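Local atomic coordinates of phosphoribosylamine--glycine ligase (Thermotoga maritima, PDB entry 1VKZ), a protein that catalyses the ATP-dependent joining of glycine to 5-phosphoribosylamine, giving glycinamide ribonucleotide, the second step of de novo purine synthesis. Residues A[109-114]-A[122-127]; A[212-217]-A[292-297]. All blocks are in the same frame, centred on the assembly; numbering follows the deposited sequence.

Interaction 1 (A[109-114]-A[122-127]); sequences YAKRFM and ARFEVA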
ATOM      1  N   TYR A 109      -8.010 -14.072 -10.542  1.00 43.52           N
ATOM      2  CA  TYR A 109      -8.985 -13.242 -11.212  1.00 41.48           C
ATOM      3  C   TYR A 109      -8.294 -12.083 -11.894  1.00 40.64           C
ATOM      4  O   TYR A 109      -8.636 -11.749 -13.017  1.00 40.46           O
ATOM      5  CB  TYR A 109     -10.060 -12.740 -10.264  1.00 46.29           C
ATOM      6  CG  TYR A 109     -11.000 -11.710 -10.888  1.00 44.76           C
ATOM      7  CD1 TYR A 109     -12.096 -12.106 -11.635  1.00 57.98           C
ATOM      8  CD2 TYR A 109     -10.774 -10.351 -10.740  1.00 44.15           C
ATOM      9  CE1 TYR A 109     -12.964 -11.169 -12.194  1.00 55.15           C
ATOM     10  CE2 TYR A 109     -11.621  -9.417 -11.300  1.00 51.99           C
ATOM     11  CZ  TYR A 109     -12.709  -9.839 -12.020  1.00 52.67           C
ATOM     12  OH  TYR A 109     -13.548  -8.923 -12.577  1.00 62.72           O
ATOM     13  N   ALA A 110      -7.308 -11.470 -11.232  1.00 43.71           N
ATOM     14  CA  ALA A 110      -6.700 -10.262 -11.765  1.00 43.46           C
ATOM     15  C   ALA A 110      -6.057 -10.559 -13.087  1.00 42.44           C
ATOM     16  O   ALA A 110      -6.182  -9.777 -14.035  1.00 40.94           O
ATOM     17  CB  ALA A 110      -5.692  -9.677 -10.769  1.00 45.79           C
ATOM     18  N   LYS A 111      -5.414 -11.719 -13.179  1.00 43.28           N
ATOM     19  CA  LYS A 111      -4.732 -12.128 -14.416  1.00 41.92           C
ATOM     20  C   LYS A 111      -5.659 -12.401 -15.564  1.00 43.66           C
ATOM     21  O   LYS A 111      -5.341 -12.085 -16.708  1.00 43.91           O
ATOM     22  CB  LYS A 111      -3.898 -13.375 -14.166  1.00 41.82           C
ATOM     23  CG  LYS A 111      -2.616 -13.083 -13.513  1.00 47.02           C
ATOM     24  CD  LYS A 111      -1.779 -12.137 -14.368  1.00 53.60           C
ATOM     25  CE  LYS A 111      -0.285 -12.453 -14.310  1.00 56.11           C
ATOM     26  NZ  LYS A 111       0.455 -11.858 -15.478  1.00 51.94           N
ATOM     27  N   ARG A 112      -6.807 -13.012 -15.274  1.00 45.36           N
ATOM     28  CA  ARG A 112      -7.760 -13.312 -16.324  1.00 45.35           C
ATOM     29  C   ARG A 112      -8.423 -12.050 -16.827  1.00 44.15           C
ATOM     30  O   ARG A 112      -8.708 -11.890 -18.010  1.00 42.36           O
ATOM     31  CB  ARG A 112      -8.743 -14.349 -15.826  1.00 45.91           C
ATOM     32  CG  ARG A 112      -8.137 -15.735 -15.935  1.00 47.71           C
ATOM     33  CD  ARG A 112      -8.673 -16.727 -14.973  1.00 48.98           C
ATOM     34  NE  ARG A 112      -8.056 -18.036 -15.120  1.00 54.10           N
ATOM     35  CZ  ARG A 112      -8.457 -19.107 -14.445  1.00 56.89           C
ATOM     36  NH1 ARG A 112      -9.439 -19.011 -13.549  1.00 59.33           N
ATOM     37  NH2 ARG A 112      -7.866 -20.275 -14.647  1.00 56.02           N
ATOM     38  N   PHE A 113      -8.642 -11.152 -15.892  1.00 43.70           N
ATOM     39  CA  PHE A 113      -9.161  -9.838 -16.172  1.00 42.61           C
ATOM     40  C   PHE A 113      -8.247  -9.127 -17.165  1.00 43.59           C
ATOM     41  O   PHE A 113      -8.677  -8.681 -18.228  1.00 43.98           O
ATOM     42  CB  PHE A 113      -9.227  -9.067 -14.851  1.00 42.01           C
ATOM     43  CG  PHE A 113      -9.656  -7.649 -15.000  1.00 44.23           C
ATOM     44  CD1 PHE A 113     -10.981  -7.336 -15.179  1.00 40.71           C
ATOM     45  CD2 PHE A 113      -8.734  -6.635 -14.998  1.00 34.20           C
ATOM     46  CE1 PHE A 113     -11.362  -6.024 -15.313  1.00 43.09           C
ATOM     47  CE2 PHE A 113      -9.116  -5.314 -15.161  1.00 36.25           C
ATOM     48  CZ  PHE A 113     -10.424  -5.016 -15.313  1.00 35.32           C
HETATM   49  N   MSE A 114      -6.969  -9.044 -16.823  1.00 44.64           N
HETATM   50  CA  MSE A 114      -6.014  -8.365 -17.667  1.00 46.72           C
HETATM   51  C   MSE A 114      -5.867  -8.994 -19.099  1.00 44.59           C
HETATM   52  O   MSE A 114      -5.727  -8.293 -20.112  1.00 40.19           O
HETATM   53  CB  MSE A 114      -4.688  -8.348 -16.945  1.00 45.85           C
HETATM   54  CG  MSE A 114      -4.698  -7.534 -15.699  1.00 46.98           C
HETATM   55 SE   MSE A 114      -2.901  -7.429 -14.940  1.00 63.36          SE
HETATM   56  CE  MSE A 114      -2.908  -8.786 -13.486  1.00 49.57           C
ATOM     57  N   ALA A 122       2.632 -10.075 -17.365  1.00 42.04           N
ATOM     58  CA  ALA A 122       3.460 -11.223 -17.635  1.00 44.04           C
ATOM     59  C   ALA A 122       2.617 -12.392 -18.028  1.00 44.81           C
ATOM     60  O   ALA A 122       1.492 -12.536 -17.567  1.00 49.19           O
ATOM     61  CB  ALA A 122       4.282 -11.593 -16.405  1.00 45.49           C
ATOM     62  N   ARG A 123       3.181 -13.229 -18.881  1.00 46.28           N
ATOM     63  CA  ARG A 123       2.602 -14.515 -19.221  1.00 48.18           C
ATOM     64  C   ARG A 123       2.523 -15.350 -17.942  1.00 45.54           C
ATOM     65  O   ARG A 123       3.345 -15.203 -17.049  1.00 47.05           O
ATOM     66  CB  ARG A 123       3.474 -15.189 -20.275  1.00 47.52           C
ATOM     67  CG  ARG A 123       2.734 -16.028 -21.281  1.00 53.57           C
ATOM     68  CD  ARG A 123       3.645 -16.608 -22.378  1.00 56.72           C
ATOM     69  NE  ARG A 123       5.006 -16.857 -21.878  1.00 70.38           N
ATOM     70  CZ  ARG A 123       5.372 -17.860 -21.058  1.00 74.20           C
ATOM     71  NH1 ARG A 123       4.488 -18.750 -20.613  1.00 78.25           N
ATOM     72  NH2 ARG A 123       6.640 -17.962 -20.671  1.00 71.85           N
ATOM     73  N   PHE A 124       1.522 -16.212 -17.855  1.00 44.59           N
ATOM     74  CA  PHE A 124       1.176 -16.874 -16.604  1.00 43.88           C
ATOM     75  C   PHE A 124       0.378 -18.138 -16.852  1.00 42.62           C
ATOM     76  O   PHE A 124      -0.299 -18.245 -17.861  1.00 42.51           O
ATOM     77  CB  PHE A 124       0.300 -15.929 -15.740  1.00 42.99           C
ATOM     78  CG  PHE A 124      -1.096 -15.756 -16.283  1.00 45.24           C
ATOM     79  CD1 PHE A 124      -1.371 -14.808 -17.265  1.00 47.59           C
ATOM     80  CD2 PHE A 124      -2.135 -16.584 -15.858  1.00 46.77           C
ATOM     81  CE1 PHE A 124      -2.670 -14.693 -17.793  1.00 42.51           C
ATOM     82  CE2 PHE A 124      -3.401 -16.452 -16.387  1.00 38.82           C
ATOM     83  CZ  PHE A 124      -3.653 -15.525 -17.373  1.00 39.29           C
ATOM     84  N   GLU A 125       0.412 -19.060 -15.896  1.00 43.03           N
ATOM     85  CA  GLU A 125      -0.550 -20.166 -15.847  1.00 43.42           C
ATOM     86  C   GLU A 125      -1.142 -20.214 -14.452  1.00 44.12           C
ATOM     87  O   GLU A 125      -0.612 -19.598 -13.528  1.00 44.29           O
ATOM     88  CB  GLU A 125       0.134 -21.505 -16.126  1.00 45.15           C
ATOM     89  CG  GLU A 125       0.825 -21.652 -17.481  1.00 49.50           C
ATOM     90  CD  GLU A 125      -0.137 -21.862 -18.644  1.00 55.72           C
ATOM     91  OE1 GLU A 125      -1.373 -21.753 -18.466  1.00 54.66           O
ATOM     92  OE2 GLU A 125       0.362 -22.148 -19.755  1.00 63.51           O
ATOM     93  N   VAL A 126      -2.223 -20.965 -14.295  1.00 44.89           N
ATOM     94  CA  VAL A 126      -2.840 -21.180 -12.988  1.00 44.46           C
ATOM     95  C   VAL A 126      -2.688 -22.628 -12.541  1.00 45.61           C
ATOM     96  O   VAL A 126      -3.117 -23.558 -13.230  1.00 45.09           O
ATOM     97  CB  VAL A 126      -4.340 -20.834 -13.006  1.00 44.49           C
ATOM     98  CG1 VAL A 126      -4.968 -21.068 -11.614  1.00 41.53           C
ATOM     99  CG2 VAL A 126      -4.545 -19.378 -13.472  1.00 45.93           C
ATOM    100  N   ALA A 127      -2.078 -22.818 -11.378  1.00 47.09           N
ATOM    101  CA  ALA A 127      -1.984 -24.146 -10.771  1.00 47.24           C
ATOM    102  C   ALA A 127      -2.881 -24.207  -9.533  1.00 47.34           C
ATOM    103  O   ALA A 127      -2.648 -23.494  -8.539  1.00 45.34           O
ATOM    104  CB  ALA A 127      -0.529 -24.481 -10.419  1.00 48.79           C
TER
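K111 of helix 107-116 lies across the ring of F124. Its CB sits almost directly over the ring centre, 3.8 Å from the F124 centroid and 10° off the normal. This is a CH-pi contact on one ring face. The two side chains run past each other in opposite directions, so the lysine chain travels back over the ring toward the root of the phenylalanine. K111 CE ends 3.8 Å from F124 CB. F124 CG stands between its own backbone N and carbonyl carbon (chi1 72°), which turns the ring in under the helix. At F124, an alanine would remove the ring and would probably leave a gap beside K111 CB, with the lysine's aliphatic chain no longer packed on a face.

The polar contact is at the lysine tip. Bends at chi2 and chi3 (-143°) bring K111 NZ down to the carbonyl of A122, where it donates a hydrogen bond to A122 O. The modelled length, 2.4 Å, is very short and its exact value is doubtful. K111 NZ also hydrogen-bonds T121 OG1 and forms a salt bridge with D189, in the predicted ATP-binding region.

The segments belong to the ATP-grasp fold. Strand 124-127 is an outer strand of a four-stranded antiparallel sheet and pairs with strand 186-190. F124 and V126 point toward the helix, while E125 between them points away and forms a salt bridge with K139.

A further contact is peripheral. The extended R112 side chain crosses V126 at about a right angle. R112 NH2 meets V126 CG2 obliquely at 3.6 Å.

Interaction 2 (A[212-217]-A[292-297]); sequences PFVRDY and DPETEV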
ATOM      1  N   PRO A 212       1.719  11.561  -7.142  1.00 40.25           N
ATOM      2  CA  PRO A 212       3.137  11.613  -7.246  1.00 39.85           C
ATOM      3  C   PRO A 212       3.755  10.240  -7.078  1.00 40.08           C
ATOM      4  O   PRO A 212       3.401   9.513  -6.151  1.00 44.10           O
ATOM      5  CB  PRO A 212       3.528  12.488  -6.055  1.00 40.26           C
ATOM      6  CG  PRO A 212       2.435  13.339  -5.845  1.00 39.55           C
ATOM      7  CD  PRO A 212       1.224  12.556  -6.176  1.00 41.24           C
ATOM      8  N   PHE A 213       4.695   9.904  -7.938  1.00 38.90           N
ATOM      9  CA  PHE A 213       5.439   8.644  -7.829  1.00 38.89           C
ATOM     10  C   PHE A 213       6.460   8.730  -6.697  1.00 42.30           C
ATOM     11  O   PHE A 213       7.137   9.766  -6.514  1.00 46.29           O
ATOM     12  CB  PHE A 213       6.110   8.285  -9.169  1.00 36.25           C
ATOM     13  CG  PHE A 213       5.130   8.066 -10.271  1.00 35.21           C
ATOM     14  CD1 PHE A 213       4.577   9.135 -10.955  1.00 42.03           C
ATOM     15  CD2 PHE A 213       4.701   6.797 -10.598  1.00 42.24           C
ATOM     16  CE1 PHE A 213       3.638   8.928 -11.978  1.00 44.48           C
ATOM     17  CE2 PHE A 213       3.745   6.596 -11.621  1.00 38.47           C
ATOM     18  CZ  PHE A 213       3.220   7.656 -12.288  1.00 32.68           C
ATOM     19  N   VAL A 214       6.552   7.661  -5.919  1.00 44.66           N
ATOM     20  CA  VAL A 214       7.421   7.628  -4.752  1.00 46.63           C
ATOM     21  C   VAL A 214       8.246   6.357  -4.826  1.00 47.95           C
ATOM     22  O   VAL A 214       7.887   5.437  -5.517  1.00 50.08           O
ATOM     23  CB  VAL A 214       6.619   7.773  -3.416  1.00 45.43           C
ATOM     24  CG1 VAL A 214       5.689   8.936  -3.503  1.00 46.00           C
ATOM     25  CG2 VAL A 214       5.830   6.571  -3.098  1.00 51.75           C
ATOM     26  N   ARG A 215       9.382   6.315  -4.166  1.00 49.32           N
ATOM     27  CA  ARG A 215      10.205   5.131  -4.238  1.00 50.42           C
ATOM     28  C   ARG A 215      10.151   4.508  -2.865  1.00 51.10           C
ATOM     29  O   ARG A 215      10.375   5.168  -1.880  1.00 52.59           O
ATOM     30  CB  ARG A 215      11.644   5.462  -4.679  1.00 51.88           C
ATOM     31  CG  ARG A 215      12.525   4.222  -4.751  1.00 53.88           C
ATOM     32  CD  ARG A 215      13.743   4.299  -5.642  1.00 56.93           C
ATOM     33  NE  ARG A 215      13.548   4.964  -6.938  1.00 68.95           N
ATOM     34  CZ  ARG A 215      12.709   4.577  -7.909  1.00 69.47           C
ATOM     35  NH1 ARG A 215      11.895   3.530  -7.762  1.00 72.67           N
ATOM     36  NH2 ARG A 215      12.663   5.278  -9.041  1.00 61.41           N
ATOM     37  N   ASP A 216       9.825   3.235  -2.800  1.00 53.22           N
ATOM     38  CA  ASP A 216       9.764   2.553  -1.517  1.00 54.31           C
ATOM     39  C   ASP A 216      10.964   1.593  -1.304  1.00 50.45           C
ATOM     40  O   ASP A 216      11.711   1.252  -2.232  1.00 48.80           O
ATOM     41  CB  ASP A 216       8.393   1.878  -1.317  1.00 58.12           C
ATOM     42  CG  ASP A 216       7.870   1.196  -2.582  1.00 65.41           C
ATOM     43  OD1 ASP A 216       8.422   0.131  -2.962  1.00 70.62           O
ATOM     44  OD2 ASP A 216       6.904   1.653  -3.241  1.00 74.44           O
ATOM     45  N   TYR A 217      11.141   1.208  -0.043  1.00 47.61           N
ATOM     46  CA  TYR A 217      12.229   0.395   0.391  1.00 43.69           C
ATOM     47  C   TYR A 217      11.612  -0.799   1.100  1.00 46.06           C
ATOM     48  O   TYR A 217      11.253  -0.713   2.270  1.00 48.82           O
ATOM     49  CB  TYR A 217      13.106   1.224   1.322  1.00 44.62           C
ATOM     50  CG  TYR A 217      13.892   2.312   0.617  1.00 40.73           C
ATOM     51  CD1 TYR A 217      13.275   3.480   0.217  1.00 42.74           C
ATOM     52  CD2 TYR A 217      15.259   2.162   0.340  1.00 49.24           C
ATOM     53  CE1 TYR A 217      13.970   4.481  -0.418  1.00 40.54           C
ATOM     54  CE2 TYR A 217      15.975   3.169  -0.323  1.00 46.18           C
ATOM     55  CZ  TYR A 217      15.308   4.326  -0.694  1.00 40.58           C
ATOM     56  OH  TYR A 217      15.968   5.343  -1.333  1.00 37.56           O
ATOM     57  N   ASP A 292       1.660   1.947   2.053  1.00 42.61           N
ATOM     58  CA  ASP A 292       2.201   2.378   3.351  1.00 43.86           C
ATOM     59  C   ASP A 292       3.623   1.846   3.342  1.00 45.30           C
ATOM     60  O   ASP A 292       3.804   0.650   3.403  1.00 46.23           O
ATOM     61  CB  ASP A 292       1.427   1.725   4.491  1.00 45.38           C
ATOM     62  CG  ASP A 292       1.528   2.480   5.835  1.00 47.41           C
ATOM     63  OD1 ASP A 292       2.499   3.178   6.143  1.00 40.71           O
ATOM     64  OD2 ASP A 292       0.631   2.408   6.685  1.00 52.54           O
ATOM     65  N   PRO A 293       4.648   2.695   3.277  1.00 47.99           N
ATOM     66  CA  PRO A 293       4.572   4.106   3.584  1.00 47.18           C
ATOM     67  C   PRO A 293       4.506   5.081   2.413  1.00 48.67           C
ATOM     68  O   PRO A 293       4.928   6.220   2.576  1.00 49.97           O
ATOM     69  CB  PRO A 293       5.865   4.307   4.327  1.00 47.06           C
ATOM     70  CG  PRO A 293       6.815   3.310   3.729  1.00 44.49           C
ATOM     71  CD  PRO A 293       6.027   2.310   2.946  1.00 49.43           C
ATOM     72  N   GLU A 294       3.969   4.694   1.259  1.00 48.34           N
ATOM     73  CA  GLU A 294       3.885   5.671   0.155  1.00 47.65           C
ATOM     74  C   GLU A 294       2.921   6.819   0.442  1.00 45.86           C
ATOM     75  O   GLU A 294       3.145   7.934   0.038  1.00 44.52           O
ATOM     76  CB  GLU A 294       3.464   5.013  -1.157  1.00 48.77           C
ATOM     77  CG  GLU A 294       4.511   4.106  -1.783  1.00 52.58           C
ATOM     78  CD  GLU A 294       4.223   2.648  -1.550  1.00 56.40           C
ATOM     79  OE1 GLU A 294       3.827   2.309  -0.420  1.00 57.82           O
ATOM     80  OE2 GLU A 294       4.402   1.856  -2.492  1.00 62.90           O
ATOM     81  N   THR A 295       1.816   6.518   1.099  1.00 46.34           N
ATOM     82  CA  THR A 295       0.805   7.530   1.423  1.00 46.21           C
ATOM     83  C   THR A 295       1.368   8.670   2.246  1.00 45.65           C
ATOM     84  O   THR A 295       1.102   9.844   1.961  1.00 49.18           O
ATOM     85  CB  THR A 295      -0.391   6.879   2.186  1.00 48.38           C
ATOM     86  OG1 THR A 295      -1.104   5.946   1.348  1.00 43.90           O
ATOM     87  CG2 THR A 295      -1.440   7.931   2.602  1.00 47.76           C
ATOM     88  N   GLU A 296       2.132   8.327   3.276  1.00 47.44           N
ATOM     89  CA  GLU A 296       2.838   9.311   4.129  1.00 44.76           C
ATOM     90  C   GLU A 296       3.564  10.313   3.246  1.00 43.94           C
ATOM     91  O   GLU A 296       3.455  11.506   3.441  1.00 46.63           O
ATOM     92  CB  GLU A 296       3.850   8.606   5.056  1.00 42.98           C
ATOM     93  CG  GLU A 296       3.236   7.821   6.206  1.00 39.47           C
ATOM     94  CD  GLU A 296       2.810   6.391   5.892  1.00 43.93           C
ATOM     95  OE1 GLU A 296       2.347   6.055   4.765  1.00 47.96           O
ATOM     96  OE2 GLU A 296       2.894   5.581   6.831  1.00 45.71           O
ATOM     97  N   VAL A 297       4.289   9.818   2.255  1.00 43.63           N
ATOM     98  CA  VAL A 297       5.086  10.692   1.400  1.00 44.07           C
ATOM     99  C   VAL A 297       4.212  11.534   0.480  1.00 40.79           C
ATOM    100  O   VAL A 297       4.412  12.727   0.362  1.00 42.39           O
ATOM    101  CB  VAL A 297       6.122   9.891   0.603  1.00 41.65           C
ATOM    102  CG1 VAL A 297       6.905  10.798  -0.318  1.00 46.76           C
ATOM    103  CG2 VAL A 297       7.082   9.258   1.549  1.00 51.32           C
TER
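D216 and E294 meet through their carboxylates. D216 OD2 lies 2.6 Å from E294 OE2, and the two carboxylate planes are turned 68° apart. Beside this pair, V214 packs on the helix with both methyl groups. V214 CG1 touches V297 CG1 at 3.9 Å, the two valine side chains sliding past each other in opposite directions. V214 CG2 lies against the aliphatic part of E294, although the modelled spacing there is too tight to be trusted.

A torsion sets the acidic pair. The E294 chain bends at chi2 (102°), which turns its carboxylate toward D216. V214 and D216 both point toward the helix, and R215 between them points away, as expected along an extended chain.

The next shell fixes the start of the helix. P293 follows a cis peptide bond and occupies the N-cap position, directly before E294. T295 OG1 hydrogen-bonds back to G291 O. D292 is held through its backbone O by R374 and through OD2 by the backbone N of R26. The contact probably lies near the active site. The E294 side chain is about 4 Å from that of S198, at the end of the predicted ATP-binding region, and about 8 Å from that of N287, a predicted magnesium ligand.

Strand 215-219 is an outer strand of a six-stranded antiparallel sheet and pairs with strand 233-236. Helix 294-301 packs against this sheet: V297 also touches S234 of strand 233-236, and A328 and D330 of strand 327-334.

Overall arrangement
From the N terminus, the chain first builds the parallel sheet that includes strand 17-22. It then reaches helix 107-116. Interaction 1 closes a short loop of seven residues, tying this helix to the outer strand 124-127 of the first antiparallel sheet. Interaction 2 closes a much longer loop of 74 residues, which includes strands 269-277 and 280-287 and helix 242-261. It joins strand 215-219 of the six-stranded sheet to helix 294-301. The contacts are in series and neither nest nor cross. The centres of interactions 1 and 2 are about 27 Å apart. Strand 280-287 relates to both: its Y286 touches A110 beside interaction 1, and helix 294-301 of interaction 2 follows it in the chain.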